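Branched-chain-amino-acid aminotransferase (Pseudomonas aeruginosa, PDB 6NST) transfers the amino group between leucine, isoleucine or valine and 2-oxoglutarate, using pyridoxal 5'-phosphate in branched-chain amino acid metabolism. Local coordinates at the interface of chains A and B. Sequence-based numbering; all coordinates share one arbitrary frame. Chains: chain A/B, Branched-chain-amino-acid aminotransferase.

Contact 1: the interface of chains A and B. Residues chain A 146-148; chain B 153-154.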
ATOM      1  N   SER A 146      -1.586  10.107  14.417  1.00 16.19           N
ATOM      2  CA  SER A 146      -1.056   8.771  14.186  1.00 14.94           C
ATOM      3  C   SER A 146      -2.095   7.832  13.592  1.00 17.21           C
ATOM      4  O   SER A 146      -1.742   6.724  13.177  1.00 16.19           O
ATOM      5  CB  SER A 146      -0.517   8.174  15.490  1.00 16.48           C
ATOM      6  OG  SER A 146      -1.572   7.868  16.388  1.00 14.77           O
ATOM      7  N   PHE A 147      -3.360   8.243  13.554  1.00 20.21           N
ATOM      8  CA  PHE A 147      -4.403   7.485  12.881  1.00 13.47           C
ATOM      9  C   PHE A 147      -4.446   7.884  11.411  1.00 10.57           C
ATOM     10  O   PHE A 147      -4.498   9.074  11.084  1.00 13.59           O
ATOM     11  CB  PHE A 147      -5.767   7.729  13.531  1.00 17.08           C
ATOM     12  CG  PHE A 147      -5.846   7.285  14.961  1.00 13.11           C
ATOM     13  CD1 PHE A 147      -6.186   5.979  15.275  1.00  7.76           C
ATOM     14  CD2 PHE A 147      -5.590   8.173  15.992  1.00 13.26           C
ATOM     15  CE1 PHE A 147      -6.261   5.566  16.590  1.00 13.91           C
ATOM     16  CE2 PHE A 147      -5.664   7.766  17.310  1.00 15.34           C
ATOM     17  CZ  PHE A 147      -6.002   6.462  17.609  1.00 14.19           C
ATOM     18  N   THR A 148      -4.424   6.887  10.533  1.00 12.19           N
ATOM     19  CA  THR A 148      -4.492   7.147   9.102  1.00  7.13           C
ATOM     20  C   THR A 148      -5.908   7.549   8.706  1.00 18.32           C
ATOM     21  O   THR A 148      -6.889   6.980   9.190  1.00 19.05           O
ATOM     22  CB  THR A 148      -4.052   5.905   8.327  1.00 16.99           C
ATOM     23  OG1 THR A 148      -2.739   5.520   8.753  1.00 18.32           O
ATOM     24  CG2 THR A 148      -4.031   6.177   6.836  1.00 18.29           C
TER
ATOM     25  N   ASN B 153      -5.065   0.643  10.866  1.00 30.77           N
ATOM     26  CA  ASN B 153      -4.717   1.932  11.444  1.00 23.74           C
ATOM     27  C   ASN B 153      -5.732   3.021  11.132  1.00 23.12           C
ATOM     28  O   ASN B 153      -5.542   4.165  11.556  1.00 24.80           O
ATOM     29  CB  ASN B 153      -3.328   2.379  10.975  1.00 10.33           C
ATOM     30  CG  ASN B 153      -2.737   3.442  11.872  1.00 17.43           C
ATOM     31  OD1 ASN B 153      -2.954   3.421  13.084  1.00 14.55           O
ATOM     32  ND2 ASN B 153      -2.007   4.390  11.287  1.00 10.40           N
ATOM     33  N   ILE B 154      -6.792   2.708  10.394  1.00 22.72           N
ATOM     34  CA  ILE B 154      -7.868   3.672  10.178  1.00 26.18           C
ATOM     35  C   ILE B 154      -8.996   3.461  11.174  1.00 23.85           C
ATOM     36  O   ILE B 154      -9.511   4.415  11.764  1.00 21.58           O
ATOM     37  CB  ILE B 154      -8.381   3.589   8.726  1.00 22.00           C
ATOM     38  CG1 ILE B 154      -7.253   3.902   7.744  1.00 13.37           C
ATOM     39  CG2 ILE B 154      -9.554   4.536   8.527  1.00 21.56           C
ATOM     40  CD1 ILE B 154      -7.665   3.809   6.299  1.00 14.59           C
TER
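The loop A:Ser146 to A:Phe147 and the one-residue strand at A:Thr148 meet the loop B:Asn153 to B:Ile154. B:Asn153 carries the contact. It donates through its side chain and accepts through its backbone. Its CG lies anti to the backbone N (chi1 -161°), which sends the amide towards chain A. The amide nitrogen ND2 gives a hydrogen bond to the backbone O of A:Ser146 at 3.0 Å. This bond is fairly straight, with 153° at the hydrogen. ND2 lies in the plane of that carbonyl. A weak, more bent bond runs from ND2 to the hydroxyl OG1 of A:Thr148 at 2.9 Å. The bonds of ND2 should limit rotation of the amide. A:Thr148 offers OG1 from beside its own backbone N, and its side chain crosses that of B:Asn153 at about a right angle.

Another hydrogen bond runs between backbones. N of A:Thr148 donates to O of B:Asn153 at 3.1 Å. The donor stands 41° out of the carbonyl plane, so no lone pair is met squarely. B:Asn153 thus grips chain A on both sides of A:Phe147.

B:Ile154 adds a small apolar contact. Its CG1 lies 3.8 Å from CB of A:Thr148. CG1 also lies 3.4 Å from the backbone O of A:Thr148.

The patch is small and mostly polar. With its two-fold twin it probably helps fix the register of the two subunits.

Contact 2: the interface of chains A and B. Residues chain A 2-4, 20, 22; chain B 25, 106-107.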
ATOM      1  N   SER A   2     -27.151  18.988  29.224  1.00 95.76           N
ATOM      2  CA  SER A   2     -27.413  17.954  28.232  1.00 82.35           C
ATOM      3  C   SER A   2     -27.874  18.609  26.937  1.00 65.92           C
ATOM      4  O   SER A   2     -28.304  19.765  26.922  1.00 54.31           O
ATOM      5  CB  SER A   2     -28.461  16.951  28.731  1.00 80.40           C
ATOM      6  OG  SER A   2     -28.745  15.970  27.748  1.00 77.69           O
ATOM      7  N   MET A   3     -27.774  17.849  25.849  1.00 60.82           N
ATOM      8  CA  MET A   3     -28.258  18.275  24.544  1.00 57.33           C
ATOM      9  C   MET A   3     -29.704  17.868  24.298  1.00 53.09           C
ATOM     10  O   MET A   3     -30.263  18.210  23.250  1.00 48.46           O
ATOM     11  CB  MET A   3     -27.368  17.701  23.436  1.00 60.47           C
ATOM     12  CG  MET A   3     -27.226  18.605  22.230  1.00 59.52           C
ATOM     13  SD  MET A   3     -26.443  20.163  22.676  1.00 64.62           S
ATOM     14  CE  MET A   3     -26.513  21.034  21.119  1.00 59.22           C
ATOM     15  N   ALA A   4     -30.318  17.145  25.234  1.00 58.10           N
ATOM     16  CA  ALA A   4     -31.705  16.712  25.123  1.00 51.81           C
ATOM     17  C   ALA A   4     -32.659  17.564  25.949  1.00 50.94           C
ATOM     18  O   ALA A   4     -33.737  17.922  25.466  1.00 54.24           O
ATOM     19  CB  ALA A   4     -31.835  15.247  25.549  1.00 46.75           C
ATOM     20  N   ARG A  20     -37.398  17.890  23.726  1.00 32.80           N
ATOM     21  CA  ARG A  20     -37.238  16.715  24.572  1.00 30.85           C
ATOM     22  C   ARG A  20     -38.058  15.527  24.081  1.00 37.54           C
ATOM     23  O   ARG A  20     -37.787  14.394  24.491  1.00 41.47           O
ATOM     24  CB  ARG A  20     -37.616  17.052  26.015  1.00 27.50           C
ATOM     25  CG  ARG A  20     -36.784  18.170  26.624  1.00 29.71           C
ATOM     26  CD  ARG A  20     -37.330  18.585  27.978  1.00 33.31           C
ATOM     27  NE  ARG A  20     -36.515  19.620  28.607  1.00 36.99           N
ATOM     28  CZ  ARG A  20     -36.678  20.925  28.408  1.00 39.69           C
ATOM     29  NH1 ARG A  20     -37.626  21.360  27.590  1.00 46.02           N
ATOM     30  NH2 ARG A  20     -35.892  21.795  29.028  1.00 39.85           N
ATOM     31  N   ALA A  22     -38.218  14.758  20.801  1.00 34.89           N
ATOM     32  CA  ALA A  22     -37.551  14.266  19.596  1.00 29.96           C
ATOM     33  C   ALA A  22     -36.626  13.120  19.995  1.00 32.77           C
ATOM     34  O   ALA A  22     -35.409  13.267  20.136  1.00 23.18           O
ATOM     35  CB  ALA A  22     -36.791  15.388  18.900  1.00 24.94           C
TER
ATOM     36  N   HIS B  25     -32.657  10.290  22.998  1.00 34.82           N
ATOM     37  CA  HIS B  25     -32.849  11.507  22.224  1.00 31.80           C
ATOM     38  C   HIS B  25     -32.217  11.363  20.844  1.00 33.74           C
ATOM     39  O   HIS B  25     -31.227  10.650  20.658  1.00 28.48           O
ATOM     40  CB  HIS B  25     -32.255  12.710  22.954  1.00 31.19           C
ATOM     41  CG  HIS B  25     -32.705  14.030  22.406  1.00 34.45           C
ATOM     42  ND1 HIS B  25     -31.973  14.740  21.478  1.00 37.95           N
ATOM     43  CD2 HIS B  25     -33.815  14.765  22.652  1.00 35.20           C
ATOM     44  CE1 HIS B  25     -32.612  15.856  21.178  1.00 39.34           C
ATOM     45  NE2 HIS B  25     -33.733  15.895  21.876  1.00 38.57           N
ATOM     46  N   SER B 106     -26.777  11.902  24.765  1.00 28.96           N
ATOM     47  CA  SER B 106     -27.000  13.193  24.113  1.00 43.40           C
ATOM     48  C   SER B 106     -26.626  14.341  25.050  1.00 52.65           C
ATOM     49  O   SER B 106     -27.437  15.202  25.386  1.00 61.62           O
ATOM     50  CB  SER B 106     -28.451  13.304  23.652  1.00 40.20           C
ATOM     51  OG  SER B 106     -29.344  13.129  24.738  1.00 39.12           O
ATOM     52  N   GLU B 107     -25.362  14.340  25.475  1.00 50.58           N
ATOM     53  CA  GLU B 107     -24.851  15.380  26.361  1.00 46.84           C
ATOM     54  C   GLU B 107     -24.207  16.526  25.589  1.00 47.55           C
ATOM     55  O   GLU B 107     -24.388  17.695  25.947  1.00 48.63           O
ATOM     56  CB  GLU B 107     -23.840  14.788  27.348  1.00 43.52           C
ATOM     57  CG  GLU B 107     -24.459  14.085  28.553  1.00 47.46           C
ATOM     58  CD  GLU B 107     -25.391  12.953  28.168  1.00 49.55           C
ATOM     59  OE1 GLU B 107     -26.615  13.189  28.091  1.00 54.23           O
ATOM     60  OE2 GLU B 107     -24.900  11.830  27.930  1.00 49.56           O
TER
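A:Ala4, B:Ser106 and A:Ser2 bury the most surface where the N-terminal tail of one subunit lies on its neighbour, in this class-IV pyridoxal-phosphate-dependent aminotransferase. The methyl CB of A:Ala4 sits over a face of the imidazole of B:His25, 3.8 Å from the ring centroid, as a CH-pi contact. The same methyl touches the hydroxyl OG of B:Ser106 at 3.4 Å. The opposite face of the B:His25 ring is also met by chain A. There O of A:Ala22 stands 3.3 Å above the ring plane, towards the rim. Chain A therefore holds the imidazole between its tail and the residue after the 3-10 helix 19-21.

B:Ser106 serves chiefly through its backbone O, which takes two donors from the tail. N of A:Met3 donates at 2.7 Å, tilted 22° from the carbonyl plane. OG of A:Ser2 donates at 2.8 Å from the opposite face, well above that plane.

The A:Ser2 hydroxyl is also an acceptor. It takes a nearly straight bond from N of A:Ala4 at 3.2 Å, which closes a turn within the tail. Its chi1 of 178° sets OG opposite the backbone N and turns it towards both partners. The carboxylate atom OE1 of B:Glu107 lies 3.5 Å from OG of A:Ser2. CA of A:Ser2 packs against CA of B:Glu107 at 4.1 Å.

Contact 3: the interface of chains A and B. Residues chain A 38, 99, 101, 121, 125; chain B 32-33, 109.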
ATOM      1  N   PHE A  38     -25.425  12.959   7.387  1.00 12.07           N
ATOM      2  CA  PHE A  38     -25.755  14.181   8.105  1.00 21.30           C
ATOM      3  C   PHE A  38     -25.029  15.354   7.466  1.00 22.30           C
ATOM      4  O   PHE A  38     -24.196  15.189   6.571  1.00 19.96           O
ATOM      5  CB  PHE A  38     -25.410  14.072   9.598  1.00 17.26           C
ATOM      6  CG  PHE A  38     -23.937  14.114   9.893  1.00 24.16           C
ATOM      7  CD1 PHE A  38     -23.349  15.265  10.389  1.00 27.05           C
ATOM      8  CD2 PHE A  38     -23.140  12.999   9.683  1.00 28.13           C
ATOM      9  CE1 PHE A  38     -21.996  15.307  10.667  1.00 39.03           C
ATOM     10  CE2 PHE A  38     -21.785  13.034   9.958  1.00 31.23           C
ATOM     11  CZ  PHE A  38     -21.212  14.191  10.452  1.00 37.31           C
ATOM     12  N   ARG A  99     -28.069  20.789  12.274  1.00 19.70           N
ATOM     13  CA  ARG A  99     -27.684  19.393  12.098  1.00 29.71           C
ATOM     14  C   ARG A  99     -28.821  18.661  11.394  1.00 29.75           C
ATOM     15  O   ARG A  99     -29.698  18.071  12.049  1.00 24.49           O
ATOM     16  CB  ARG A  99     -27.338  18.744  13.438  1.00 30.67           C
ATOM     17  CG  ARG A  99     -27.037  17.250  13.362  1.00 26.10           C
ATOM     18  CD  ARG A  99     -25.991  16.938  12.310  1.00 28.55           C
ATOM     19  NE  ARG A  99     -24.699  17.539  12.623  1.00 40.09           N
ATOM     20  CZ  ARG A  99     -23.756  16.944  13.346  1.00 41.38           C
ATOM     21  NH1 ARG A  99     -23.962  15.729  13.835  1.00 40.88           N
ATOM     22  NH2 ARG A  99     -22.609  17.565  13.581  1.00 41.93           N
ATOM     23  N   MET A 101     -29.942  15.387   9.653  1.00 22.39           N
ATOM     24  CA  MET A 101     -29.424  14.036   9.820  1.00 24.47           C
ATOM     25  C   MET A 101     -30.448  13.029   9.323  1.00 26.71           C
ATOM     26  O   MET A 101     -31.621  13.085   9.706  1.00 22.24           O
ATOM     27  CB  MET A 101     -29.057  13.767  11.284  1.00 14.02           C
ATOM     28  CG  MET A 101     -28.115  12.593  11.486  1.00 31.59           C
ATOM     29  SD  MET A 101     -28.976  11.038  11.772  1.00 36.89           S
ATOM     30  CE  MET A 101     -29.480  11.250  13.478  1.00 43.96           C
ATOM     31  N   ILE A 121     -34.176  14.138  10.767  1.00 24.45           N
ATOM     32  CA  ILE A 121     -34.314  15.133  11.825  1.00 30.22           C
ATOM     33  C   ILE A 121     -33.434  16.329  11.500  1.00 29.15           C
ATOM     34  O   ILE A 121     -32.349  16.193  10.927  1.00 33.98           O
ATOM     35  CB  ILE A 121     -33.956  14.570  13.221  1.00 31.55           C
ATOM     36  CG1 ILE A 121     -32.551  13.950  13.218  1.00 19.81           C
ATOM     37  CG2 ILE A 121     -34.999  13.575  13.672  1.00 31.59           C
ATOM     38  CD1 ILE A 121     -31.489  14.835  13.858  1.00 15.84           C
ATOM     39  N   TRP A 125     -29.380  24.826  17.099  1.00 36.44           N
ATOM     40  CA  TRP A 125     -29.108  25.426  18.395  1.00 36.95           C
ATOM     41  C   TRP A 125     -28.152  26.594  18.212  1.00 31.55           C
ATOM     42  O   TRP A 125     -27.408  26.666  17.230  1.00 27.98           O
ATOM     43  CB  TRP A 125     -28.527  24.404  19.382  1.00 36.04           C
ATOM     44  CG  TRP A 125     -27.309  23.696  18.873  1.00 30.69           C
ATOM     45  CD1 TRP A 125     -26.014  24.102  18.995  1.00 34.93           C
ATOM     46  CD2 TRP A 125     -27.273  22.451  18.162  1.00 33.43           C
ATOM     47  NE1 TRP A 125     -25.173  23.190  18.404  1.00 42.17           N
ATOM     48  CE2 TRP A 125     -25.922  22.166  17.886  1.00 39.15           C
ATOM     49  CE3 TRP A 125     -28.254  21.548  17.736  1.00 40.14           C
ATOM     50  CZ2 TRP A 125     -25.525  21.019  17.202  1.00 32.35           C
ATOM     51  CZ3 TRP A 125     -27.856  20.409  17.055  1.00 39.34           C
ATOM     52  CH2 TRP A 125     -26.504  20.157  16.794  1.00 34.01           C
TER
ATOM     53  N   HIS B  32     -24.942   9.935  15.847  1.00 29.94           N
ATOM     54  CA  HIS B  32     -24.468  10.863  14.831  1.00 20.65           C
ATOM     55  C   HIS B  32     -23.028  10.619  14.405  1.00 19.25           C
ATOM     56  O   HIS B  32     -22.661  10.970  13.279  1.00 28.35           O
ATOM     57  CB  HIS B  32     -24.592  12.304  15.334  1.00 27.45           C
ATOM     58  CG  HIS B  32     -26.000  12.810  15.388  1.00 26.02           C
ATOM     59  ND1 HIS B  32     -26.482  13.760  14.513  1.00 29.86           N
ATOM     60  CD2 HIS B  32     -27.028  12.504  16.214  1.00 31.36           C
ATOM     61  CE1 HIS B  32     -27.748  14.013  14.795  1.00 35.54           C
ATOM     62  NE2 HIS B  32     -28.103  13.266  15.825  1.00 35.71           N
ATOM     63  N   TYR B  33     -22.195  10.039  15.269  1.00 19.12           N
ATOM     64  CA  TYR B  33     -20.775   9.908  14.982  1.00 24.80           C
ATOM     65  C   TYR B  33     -20.260   8.477  15.049  1.00 24.71           C
ATOM     66  O   TYR B  33     -19.076   8.251  14.771  1.00 23.35           O
ATOM     67  CB  TYR B  33     -19.964  10.798  15.933  1.00 27.25           C
ATOM     68  CG  TYR B  33     -20.357  12.257  15.856  1.00 34.94           C
ATOM     69  CD1 TYR B  33     -20.134  12.994  14.698  1.00 38.29           C
ATOM     70  CD2 TYR B  33     -20.960  12.893  16.934  1.00 35.22           C
ATOM     71  CE1 TYR B  33     -20.497  14.327  14.617  1.00 40.04           C
ATOM     72  CE2 TYR B  33     -21.327  14.226  16.863  1.00 38.47           C
ATOM     73  CZ  TYR B  33     -21.093  14.937  15.702  1.00 39.54           C
ATOM     74  OH  TYR B  33     -21.456  16.262  15.627  1.00 37.40           O
ATOM     75  N   MET B 109     -22.580  17.713  21.352  1.00 51.79           N
ATOM     76  CA  MET B 109     -22.604  17.447  19.922  1.00 51.20           C
ATOM     77  C   MET B 109     -21.238  17.574  19.262  1.00 40.87           C
ATOM     78  O   MET B 109     -21.126  17.334  18.055  1.00 29.43           O
ATOM     79  CB  MET B 109     -23.602  18.382  19.227  1.00 57.83           C
ATOM     80  CG  MET B 109     -24.389  17.710  18.120  1.00 63.67           C
ATOM     81  SD  MET B 109     -25.172  16.185  18.681  1.00 65.07           S
ATOM     82  CE  MET B 109     -26.062  15.719  17.206  1.00 65.06           C
TER
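A:Arg99, on strand 96-104, reaches across to B:His32 and B:Tyr33 of helix 29-33. From CB the chain leaves anti to the backbone N (chi1 175°), then bends at chi2 and chi3. CG packs on CE1 of B:His32 at 3.6 Å. CD passes ND1 of the same ring. CZ brings the guanidinium to B:Tyr33, whose ring plane stands nearly perpendicular to it, at 87°. NH1 donates to ND1 of B:His32 at 3.3 Å, tilted from the imidazole plane. It also makes a weak bond to OH of B:Tyr33. NH2 makes the firmer bond to that phenol OH at 2.7 Å. The phenol donates to the backbone O of B:Met109, also at 2.7 Å, which probably helps orient it to accept from the arginine. CD1 of A:Phe38 lies over one guanidinium face, towards its rim.

B:His32 is packed too. CE of A:Met101 lies over one face, 3.7 Å from the centroid. B:Met109 approaches the opposite face and also A:Trp125, but it is poorly ordered.

In this family the matching arginine, with a tyrosine from the other subunit, helps bind the side-chain carboxylate of glutamate and 2-oxoglutarate. The chains join here to build the shared active site, probably with A:Arg99 and B:Tyr33 on its substrate side.

Contacts 2 and 3 are neighbours, with the centres of their C-alpha atoms about 11 Å apart. Both draw on one stretch of chain B: residues 106 and 107 serve contact 2, and residue 109 serves contact 3. Strand 23-25 of contact 2 also leads shortly into helix 29-33 of contact 3. The tail contact may thus steady the segments that probably border the active site. Contact 1 lies apart, with its centre about 31 Å from contact 2 and 24 Å from contact 3, and shares no residues with them. Two-fold symmetry repeats all three, consistent with a dimer as the unit within the deposited six-chain assembly.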